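Local structure of protein SSD1 (Saccharomyces cerevisiae S288C, 7AM1) at residues L282-I287 with S303-I308; T313-I318 with M422-V427; R803-N808 with V897-P902. The protein binds mRNA, including elements in untranslated regions, and acts as a translational repressor, being a non-enzymatic member of the RNase II family. All coordinates share one frame; numbering follows the deposited sequence.

Contact 1 (L282-I287 with S303-I308)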
loop_
_atom_site.group_PDB
_atom_site.type_symbol
_atom_site.label_atom_id
_atom_site.label_comp_id
_atom_site.label_asym_id
_atom_site.label_seq_id
_atom_site.Cartn_x
_atom_site.Cartn_y
_atom_site.Cartn_z
ATOM N N LEU A 282 -15.434 9.151 17.300
ATOM C CA LEU A 282 -14.083 8.652 17.090
ATOM C C LEU A 282 -13.141 9.337 18.068
ATOM O O LEU A 282 -13.167 10.565 18.208
ATOM C CB LEU A 282 -13.627 8.894 15.652
ATOM C CG LEU A 282 -14.051 7.834 14.633
ATOM C CD1 LEU A 282 -13.536 8.198 13.249
ATOM C CD2 LEU A 282 -13.562 6.445 15.028
ATOM N N PHE A 283 -12.333 8.540 18.758
ATOM C CA PHE A 283 -11.298 9.050 19.641
ATOM C C PHE A 283 -9.936 8.580 19.150
ATOM O O PHE A 283 -9.822 7.625 18.377
ATOM C CB PHE A 283 -11.520 8.582 21.081
ATOM C CG PHE A 283 -12.808 9.070 21.688
ATOM C CD1 PHE A 283 -13.974 8.345 21.522
ATOM C CD2 PHE A 283 -12.856 10.245 22.418
ATOM C CE1 PHE A 283 -15.166 8.778 22.077
ATOM C CE2 PHE A 283 -14.047 10.681 22.977
ATOM C CZ PHE A 283 -15.201 9.947 22.801
ATOM N N VAL A 284 -8.895 9.264 19.608
ATOM C CA VAL A 284 -7.518 8.829 19.413
ATOM C C VAL A 284 -6.963 8.439 20.776
ATOM O O VAL A 284 -7.145 9.169 21.758
ATOM C CB VAL A 284 -6.663 9.923 18.753
ATOM C CG1 VAL A 284 -5.236 9.439 18.570
ATOM C CG2 VAL A 284 -7.259 10.321 17.406
ATOM N N ALA A 285 -6.302 7.284 20.839
ATOM C CA ALA A 285 -5.742 6.768 22.079
ATOM C C ALA A 285 -4.283 6.380 21.871
ATOM O O ALA A 285 -3.810 6.225 20.741
ATOM C CB ALA A 285 -6.541 5.560 22.589
ATOM N N SER A 286 -3.571 6.226 22.986
ATOM C CA SER A 286 -2.206 5.719 22.985
ATOM C C SER A 286 -2.075 4.647 24.056
ATOM O O SER A 286 -2.809 4.647 25.046
ATOM C CB SER A 286 -1.176 6.835 23.247
ATOM O OG SER A 286 -1.118 7.742 22.158
ATOM N N ILE A 287 -1.145 3.723 23.842
ATOM C CA ILE A 287 -0.885 2.657 24.802
ATOM C C ILE A 287 0.228 3.113 25.736
ATOM O O ILE A 287 1.321 3.480 25.287
ATOM C CB ILE A 287 -0.516 1.348 24.084
ATOM C CG1 ILE A 287 -1.743 0.782 23.362
ATOM C CG2 ILE A 287 0.051 0.340 25.070
ATOM C CD1 ILE A 287 -1.451 -0.413 22.487
ATOM N N SER A 303 -7.419 12.414 21.970
ATOM C CA SER A 303 -8.304 13.369 21.327
ATOM C C SER A 303 -9.673 12.749 21.099
ATOM O O SER A 303 -9.833 11.526 21.064
ATOM C CB SER A 303 -7.721 13.845 19.987
ATOM O OG SER A 303 -6.398 14.330 20.143
ATOM N N GLU A 304 -10.663 13.627 20.960
ATOM C CA GLU A 304 -11.976 13.287 20.427
ATOM C C GLU A 304 -12.078 13.915 19.043
ATOM O O GLU A 304 -12.007 15.142 18.910
ATOM C CB GLU A 304 -13.094 13.794 21.333
ATOM C CG GLU A 304 -14.491 13.410 20.865
ATOM C CD GLU A 304 -15.570 13.902 21.809
ATOM O OE1 GLU A 304 -15.218 14.353 22.922
ATOM O OE2 GLU A 304 -16.765 13.826 21.447
ATOM N N LEU A 305 -12.232 13.081 18.018
ATOM C CA LEU A 305 -12.178 13.570 16.647
ATOM C C LEU A 305 -13.522 14.102 16.162
ATOM O O LEU A 305 -13.563 15.097 15.432
ATOM C CB LEU A 305 -11.689 12.461 15.717
ATOM C CG LEU A 305 -10.256 11.971 15.943
ATOM C CD1 LEU A 305 -9.876 10.974 14.851
ATOM C CD2 LEU A 305 -9.262 13.125 16.000
ATOM N N GLY A 306 -14.623 13.447 16.535
ATOM C CA GLY A 306 -15.943 13.861 16.117
ATOM C C GLY A 306 -16.751 12.684 15.619
ATOM O O GLY A 306 -16.431 11.522 15.896
ATOM N N ASP A 307 -17.809 12.996 14.873
ATOM C CA ASP A 307 -18.730 11.969 14.407
ATOM C C ASP A 307 -18.037 11.007 13.449
ATOM O O ASP A 307 -17.272 11.411 12.568
ATOM C CB ASP A 307 -19.944 12.614 13.735
ATOM C CG ASP A 307 -20.836 13.352 14.723
ATOM O OD1 ASP A 307 -20.794 13.025 15.930
ATOM O OD2 ASP A 307 -21.580 14.259 14.294
ATOM N N ILE A 308 -18.333 9.718 13.627
ATOM C CA ILE A 308 -17.607 8.654 12.943
ATOM C C ILE A 308 -17.766 8.732 11.430
ATOM O O ILE A 308 -16.862 8.331 10.686
ATOM C CB ILE A 308 -18.072 7.293 13.496
ATOM C CG1 ILE A 308 -17.190 6.166 12.973
ATOM C CG2 ILE A 308 -19.522 7.037 13.116
ATOM C CD1 ILE A 308 -17.440 4.850 13.663
#

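Contact 2 (T313-I318 with M422-V427). With 1PE (pentaethylene glycol), chain E.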
loop_
_atom_site.group_PDB
_atom_site.type_symbol
_atom_site.label_atom_id
_atom_site.label_comp_id
_atom_site.label_asym_id
_atom_site.label_seq_id
_atom_site.Cartn_x
_atom_site.Cartn_y
_atom_site.Cartn_z
ATOM N N THR A 313 -13.953 14.298 9.520
ATOM C CA THR A 313 -13.468 13.455 10.606
ATOM C C THR A 313 -12.899 12.149 10.071
ATOM O O THR A 313 -11.895 11.643 10.587
ATOM C CB THR A 313 -14.600 13.171 11.597
ATOM O OG1 THR A 313 -15.093 14.404 12.136
ATOM C CG2 THR A 313 -14.112 12.280 12.735
ATOM N N GLU A 314 -13.526 11.588 9.033
ATOM C CA GLU A 314 -13.023 10.354 8.440
ATOM C C GLU A 314 -11.578 10.512 7.984
ATOM O O GLU A 314 -10.747 9.624 8.211
ATOM C CB GLU A 314 -13.914 9.943 7.268
ATOM C CG GLU A 314 -15.267 9.378 7.686
ATOM C CD GLU A 314 -16.195 9.131 6.507
ATOM O OE1 GLU A 314 -16.048 9.824 5.474
ATOM O OE2 GLU A 314 -17.076 8.250 6.615
ATOM N N ILE A 315 -11.257 11.641 7.348
ATOM C CA ILE A 315 -9.899 11.863 6.864
ATOM C C ILE A 315 -8.967 12.187 8.025
ATOM O O ILE A 315 -7.842 11.678 8.098
ATOM C CB ILE A 315 -9.880 12.981 5.806
ATOM C CG1 ILE A 315 -10.819 12.636 4.649
ATOM C CG2 ILE A 315 -8.448 13.221 5.310
ATOM C CD1 ILE A 315 -10.508 11.320 3.963
ATOM N N ASP A 316 -9.411 13.052 8.940
ATOM C CA ASP A 316 -8.614 13.348 10.125
ATOM C C ASP A 316 -8.278 12.071 10.884
ATOM O O ASP A 316 -7.153 11.901 11.367
ATOM C CB ASP A 316 -9.373 14.331 11.016
ATOM C CG ASP A 316 -8.490 14.991 12.053
ATOM O OD1 ASP A 316 -7.274 14.711 12.075
ATOM O OD2 ASP A 316 -9.016 15.799 12.849
ATOM N N SER A 317 -9.240 11.148 10.973
ATOM C CA SER A 317 -9.018 9.901 11.698
ATOM C C SER A 317 -7.994 9.022 10.991
ATOM O O SER A 317 -7.164 8.378 11.643
ATOM C CB SER A 317 -10.339 9.151 11.858
ATOM O OG SER A 317 -10.122 7.848 12.366
ATOM N N ILE A 318 -8.044 8.978 9.658
ATOM C CA ILE A 318 -7.041 8.233 8.903
ATOM C C ILE A 318 -5.656 8.805 9.160
ATOM O O ILE A 318 -4.689 8.060 9.365
ATOM C CB ILE A 318 -7.384 8.237 7.400
ATOM C CG1 ILE A 318 -8.605 7.349 7.149
ATOM C CG2 ILE A 318 -6.168 7.790 6.567
ATOM C CD1 ILE A 318 -9.216 7.500 5.780
ATOM N N MET A 422 -3.605 11.717 -0.495
ATOM C CA MET A 422 -4.900 11.067 -0.525
ATOM C C MET A 422 -5.747 11.705 -1.616
ATOM O O MET A 422 -5.532 12.870 -1.963
ATOM C CB MET A 422 -5.604 11.204 0.827
ATOM C CG MET A 422 -4.842 10.533 1.954
ATOM S SD MET A 422 -5.411 10.996 3.594
ATOM C CE MET A 422 -4.975 12.731 3.648
ATOM N N PRO A 423 -6.706 10.974 -2.188
ATOM C CA PRO A 423 -7.562 11.606 -3.207
ATOM C C PRO A 423 -8.238 12.864 -2.690
ATOM O O PRO A 423 -8.390 13.840 -3.437
ATOM C CB PRO A 423 -8.581 10.505 -3.541
ATOM C CG PRO A 423 -7.915 9.218 -3.121
ATOM C CD PRO A 423 -7.074 9.567 -1.938
ATOM N N GLN A 424 -8.630 12.864 -1.414
ATOM C CA GLN A 424 -9.380 13.956 -0.816
ATOM C C GLN A 424 -8.500 15.105 -0.346
ATOM O O GLN A 424 -8.984 16.238 -0.244
ATOM C CB GLN A 424 -10.173 13.465 0.403
ATOM C CG GLN A 424 -11.103 12.308 0.156
ATOM C CD GLN A 424 -10.401 10.978 0.259
ATOM O OE1 GLN A 424 -9.193 10.889 0.047
ATOM N NE2 GLN A 424 -11.151 9.934 0.597
ATOM N N LYS A 425 -7.230 14.843 -0.049
ATOM C CA LYS A 425 -6.403 15.828 0.627
ATOM C C LYS A 425 -4.944 15.430 0.487
ATOM O O LYS A 425 -4.621 14.262 0.255
ATOM C CB LYS A 425 -6.780 15.892 2.116
ATOM C CG LYS A 425 -6.567 17.222 2.808
ATOM C CD LYS A 425 -6.332 17.010 4.302
ATOM C CE LYS A 425 -6.223 18.332 5.051
ATOM N NZ LYS A 425 -6.174 18.151 6.531
ATOM N N LEU A 426 -4.062 16.417 0.641
ATOM C CA LEU A 426 -2.631 16.159 0.693
ATOM C C LEU A 426 -2.055 16.888 1.900
ATOM O O LEU A 426 -2.550 17.946 2.302
ATOM C CB LEU A 426 -1.896 16.604 -0.590
ATOM C CG LEU A 426 -1.635 18.089 -0.842
ATOM C CD1 LEU A 426 -0.427 18.579 -0.051
ATOM C CD2 LEU A 426 -1.421 18.362 -2.328
ATOM N N VAL A 427 -1.001 16.316 2.469
ATOM C CA VAL A 427 -0.284 16.925 3.583
ATOM C C VAL A 427 1.173 17.045 3.167
ATOM O O VAL A 427 1.808 16.038 2.827
ATOM C CB VAL A 427 -0.426 16.112 4.878
ATOM C CG1 VAL A 427 0.224 16.854 6.032
ATOM C CG2 VAL A 427 -1.891 15.833 5.174
HETATM C C15 1PE E . -9.618 16.868 7.408
HETATM O OH6 1PE E . -9.123 17.845 6.537
HETATM C C16 1PE E . -10.233 17.541 4.433
HETATM C C26 1PE E . -10.083 18.404 5.685
HETATM O OH7 1PE E . -10.065 18.338 3.292
#

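Contact 3 (R803-N808 with V897-P902)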
loop_
_atom_site.group_PDB
_atom_site.type_symbol
_atom_site.label_atom_id
_atom_site.label_comp_id
_atom_site.label_asym_id
_atom_site.label_seq_id
_atom_site.Cartn_x
_atom_site.Cartn_y
_atom_site.Cartn_z
ATOM N N ARG A 803 -24.753 -7.452 10.531
ATOM C CA ARG A 803 -25.843 -6.954 9.700
ATOM C C ARG A 803 -26.746 -5.994 10.457
ATOM O O ARG A 803 -27.291 -5.055 9.864
ATOM C CB ARG A 803 -26.678 -8.120 9.171
ATOM C CG ARG A 803 -27.564 -7.750 7.994
ATOM C CD ARG A 803 -28.313 -8.953 7.459
ATOM N NE ARG A 803 -27.527 -9.612 6.426
ATOM C CZ ARG A 803 -27.481 -9.209 5.160
ATOM N NH1 ARG A 803 -28.179 -8.151 4.770
ATOM N NH2 ARG A 803 -26.730 -9.863 4.286
ATOM N N ASN A 804 -26.917 -6.212 11.762
ATOM C CA ASN A 804 -27.820 -5.377 12.544
ATOM C C ASN A 804 -27.361 -3.927 12.573
ATOM O O ASN A 804 -28.183 -3.018 12.731
ATOM C CB ASN A 804 -27.917 -5.928 13.967
ATOM C CG ASN A 804 -29.252 -5.641 14.616
ATOM O OD1 ASN A 804 -30.307 -5.847 14.014
ATOM N ND2 ASN A 804 -29.215 -5.165 15.856
ATOM N N SER A 805 -26.064 -3.692 12.414
ATOM C CA SER A 805 -25.493 -2.352 12.412
ATOM C C SER A 805 -25.339 -1.770 11.012
ATOM O O SER A 805 -24.812 -0.661 10.871
ATOM C CB SER A 805 -24.136 -2.368 13.123
ATOM O OG SER A 805 -23.200 -3.147 12.401
ATOM N N ILE A 806 -25.788 -2.480 9.977
ATOM C CA ILE A 806 -25.708 -1.947 8.624
ATOM C C ILE A 806 -26.730 -0.837 8.456
ATOM O O ILE A 806 -27.926 -1.023 8.721
ATOM C CB ILE A 806 -25.945 -3.060 7.588
ATOM C CG1 ILE A 806 -24.796 -4.065 7.605
ATOM C CG2 ILE A 806 -26.167 -2.462 6.203
ATOM C CD1 ILE A 806 -25.041 -5.255 6.693
ATOM N N LYS A 807 -26.259 0.336 8.037
ATOM C CA LYS A 807 -27.138 1.480 7.834
ATOM C C LYS A 807 -27.790 1.461 6.455
ATOM O O LYS A 807 -28.884 2.008 6.284
ATOM C CB LYS A 807 -26.354 2.772 8.064
ATOM C CG LYS A 807 -25.841 2.913 9.497
ATOM C CD LYS A 807 -25.705 4.371 9.908
ATOM C CE LYS A 807 -25.254 4.509 11.360
ATOM N NZ LYS A 807 -23.827 4.109 11.559
ATOM N N ASN A 808 -27.110 0.917 5.446
ATOM C CA ASN A 808 -27.634 0.872 4.080
ATOM C C ASN A 808 -28.171 -0.532 3.814
ATOM O O ASN A 808 -27.551 -1.349 3.132
ATOM C CB ASN A 808 -26.553 1.288 3.085
ATOM C CG ASN A 808 -25.308 0.406 3.154
ATOM O OD1 ASN A 808 -24.866 -0.001 4.233
ATOM N ND2 ASN A 808 -24.710 0.151 1.995
ATOM N N VAL A 897 -22.162 -0.030 5.048
ATOM C CA VAL A 897 -21.914 1.181 5.822
ATOM C C VAL A 897 -22.352 0.940 7.258
ATOM O O VAL A 897 -23.395 0.320 7.506
ATOM C CB VAL A 897 -22.663 2.380 5.210
ATOM C CG1 VAL A 897 -22.507 3.613 6.085
ATOM C CG2 VAL A 897 -22.163 2.641 3.797
ATOM N N GLY A 898 -21.566 1.448 8.210
ATOM C CA GLY A 898 -21.875 1.275 9.618
ATOM C C GLY A 898 -20.694 1.410 10.562
ATOM O O GLY A 898 -20.843 1.950 11.662
ATOM N N MET A 899 -19.530 0.896 10.165
ATOM C CA MET A 899 -18.319 0.975 10.969
ATOM C C MET A 899 -17.535 2.250 10.656
ATOM O O MET A 899 -17.843 2.986 9.716
ATOM C CB MET A 899 -17.437 -0.255 10.726
ATOM C CG MET A 899 -18.202 -1.558 10.840
ATOM S SD MET A 899 -18.676 -1.954 12.530
ATOM C CE MET A 899 -19.633 -3.439 12.234
ATOM N N ALA A 900 -16.479 2.485 11.444
ATOM C CA ALA A 900 -15.595 3.615 11.175
ATOM C C ALA A 900 -15.140 3.593 9.726
ATOM O O ALA A 900 -15.014 4.641 9.080
ATOM C CB ALA A 900 -14.387 3.583 12.112
ATOM N N LEU A 901 -14.881 2.402 9.204
ATOM C CA LEU A 901 -14.559 2.230 7.811
ATOM C C LEU A 901 -15.618 1.346 7.167
ATOM O O LEU A 901 -16.048 0.358 7.772
ATOM C CB LEU A 901 -13.176 1.589 7.647
ATOM C CG LEU A 901 -12.018 2.314 8.342
ATOM C CD1 LEU A 901 -10.703 1.597 8.063
ATOM C CD2 LEU A 901 -11.938 3.779 7.915
ATOM N N PRO A 902 -16.060 1.665 5.957
ATOM C CA PRO A 902 -17.008 0.785 5.271
ATOM C C PRO A 902 -16.343 -0.528 4.890
ATOM O O PRO A 902 -15.118 -0.641 4.812
ATOM C CB PRO A 902 -17.421 1.593 4.038
ATOM C CG PRO A 902 -16.253 2.509 3.788
ATOM C CD PRO A 902 -15.713 2.849 5.147
#

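Contact 1 (L282-I287 with S303-I308)
Phe-283 and Glu-304 face each other as an antiparallel non-hydrogen-bonded pair, their side chains lying side by side and pointing the same way. From the Phe-283 backbone outward, CB sits 3.4 Å from Ser-303 O, which lies at the ring edge near its plane; CD2 then meets Glu-304 CB, CE2 approaches Glu-304 CG to 3.5 Å, and CZ reaches the Glu-304 carboxylate carbon. The glutamate can follow the ring because its CG is anti to the backbone N (chi1 -177°) and the chain is extended beyond it.

These strands form the last hairpin of the second cold-shock domain, an OB-type fold. Two regular bonds join Val-284 and Ser-303, the shorter from Val-284 N to Ser-303 O at 2.8 Å. At the far end Leu-282 O accepts Leu-305 N at 2.7 Å, while Leu-282 N donates to Gly-306 O: the register slips by one residue, a beta bulge. Gly-306 suits it because its positive phi would jam a CB against the preceding carbonyl.

On the other face, Val-284 CG2 packs 3.7 Å from Leu-305 CD1, and the side chains of Leu-282 and Ile-308 cross at about a right angle, CG to CG1 3.9 Å. Leu-282 and Leu-305 thus present branched aliphatic groups to helix 311-321, while Glu-304 keeps its charged end at the exposed edge, its methylenes along the buried Phe-283 ring, which Phe-250 also touches.

Contact 2 (T313-I318 with M422-V427)
Ile-315 reaches from the helix with both ends of its branched side chain, and each end meets a different residue of segment 422-427. Its CG2 methyl, anti to the backbone N, lies 3.9 Å from Met-422 CE and almost as near to the sulfur; the two side chains slide past each other in opposite directions. Met-422 bends at chi3 (-66°), and its unbranched thioether fits between helices: SD also comes 4.4 Å from Ile-318 CG2, while Ala-713 of helix 689-725 lies beside the same side chain. At the other end, Ile-315 CD1 rests against the amide of Gln-424, 3.7 Å from NE2, a van der Waals contact of methyl with amide. The glutamine also uses an N-H of NE2 on Ala-713 O of helix 689-725.

Helix 311-321 belongs to the second cold-shock domain and segment 422-427 to the RNB domain, so the isoleucine and methionine join two domains of the RNase II architecture. Residues 422-425 form a type I beta turn, closed by bonds both ways between the backbones of Met-422 and Lys-425.

Toward solvent the packing thins. Lys-425 CD is 4.5 Å from Ile-315 CG2, a marginal touch, and the extended lysine chain ends on the exposed side. There NZ donates to OH6 of a pentaethylene glycol, probably from the crystallisation liquor, at 3.0 Å. The carboxylate of Asp-316, 6.6 Å from Lys-425 NZ at its OD1, makes its salt bridge with Arg-320 instead.

Contact 3 (R803-N808 with V897-P902)
Lys-807 and Asn-808 join Val-897 by two hydrogen bonds where the C-terminal OB-type domain brings a loop after strand 777-782 against the turn between strands 888-896 and 903-908. Lys-807 N donates to Val-897 O at 2.9 Å, almost straight (171° at the hydrogen). The reverse bond uses a side chain: Val-897 N donates to Asn-808 OD1 at 2.8 Å, the donor tilted 34° from the amide plane. Asparagine suits this place because one short amide offers both this acceptor and a donor, ND2, which bonds Ala-895 O on the preceding strand; chi1 of 58° puts CG between its own N and carbonyl carbon. A weaker polar contact is Ile-806 CA-H to Val-897 O, 3.4 Å.

The packing is thinner. The side chains of Val-897 and Asn-808 cross at about a right angle, with Val-897 CB 3.4 Å from Asn-808 OD1. Gly-898 passes close to Ser-805 O, where a CB would clash, and its backbone angles also call for glycine.

Charge is settled beyond the pair: Lys-807 NZ salt-bridges Glu-280 and bonds His-309, both near the cold-shock hairpin. Ser-805 OG is bonded to Tyr-802 O, and Met-899 CE touches that hydroxyl oxygen at 3.6 Å.

Along the chain the three contacts come in series. Contact 1 closes a hairpin loop of 15 residues in the second cold-shock domain. Its outgoing strand leads almost directly into helix 311-321, whose residues 313-318 open contact 2, which closes a loop of 103 residues ending in the RNB domain. Contact 3 closes one of 88, joining the loop after strand 777-782 to the turn between strands 888-896 and 903-908 in the C-terminal part. None encloses or crosses another. In space, Leu-305 CD1 packs on Ser-317 CA between contacts 1 and 2, and Ile-308 CD1 on Ala-900 CA between contacts 1 and 3. Contact 1 thus touches both, whereas contacts 2 and 3 do not touch each other.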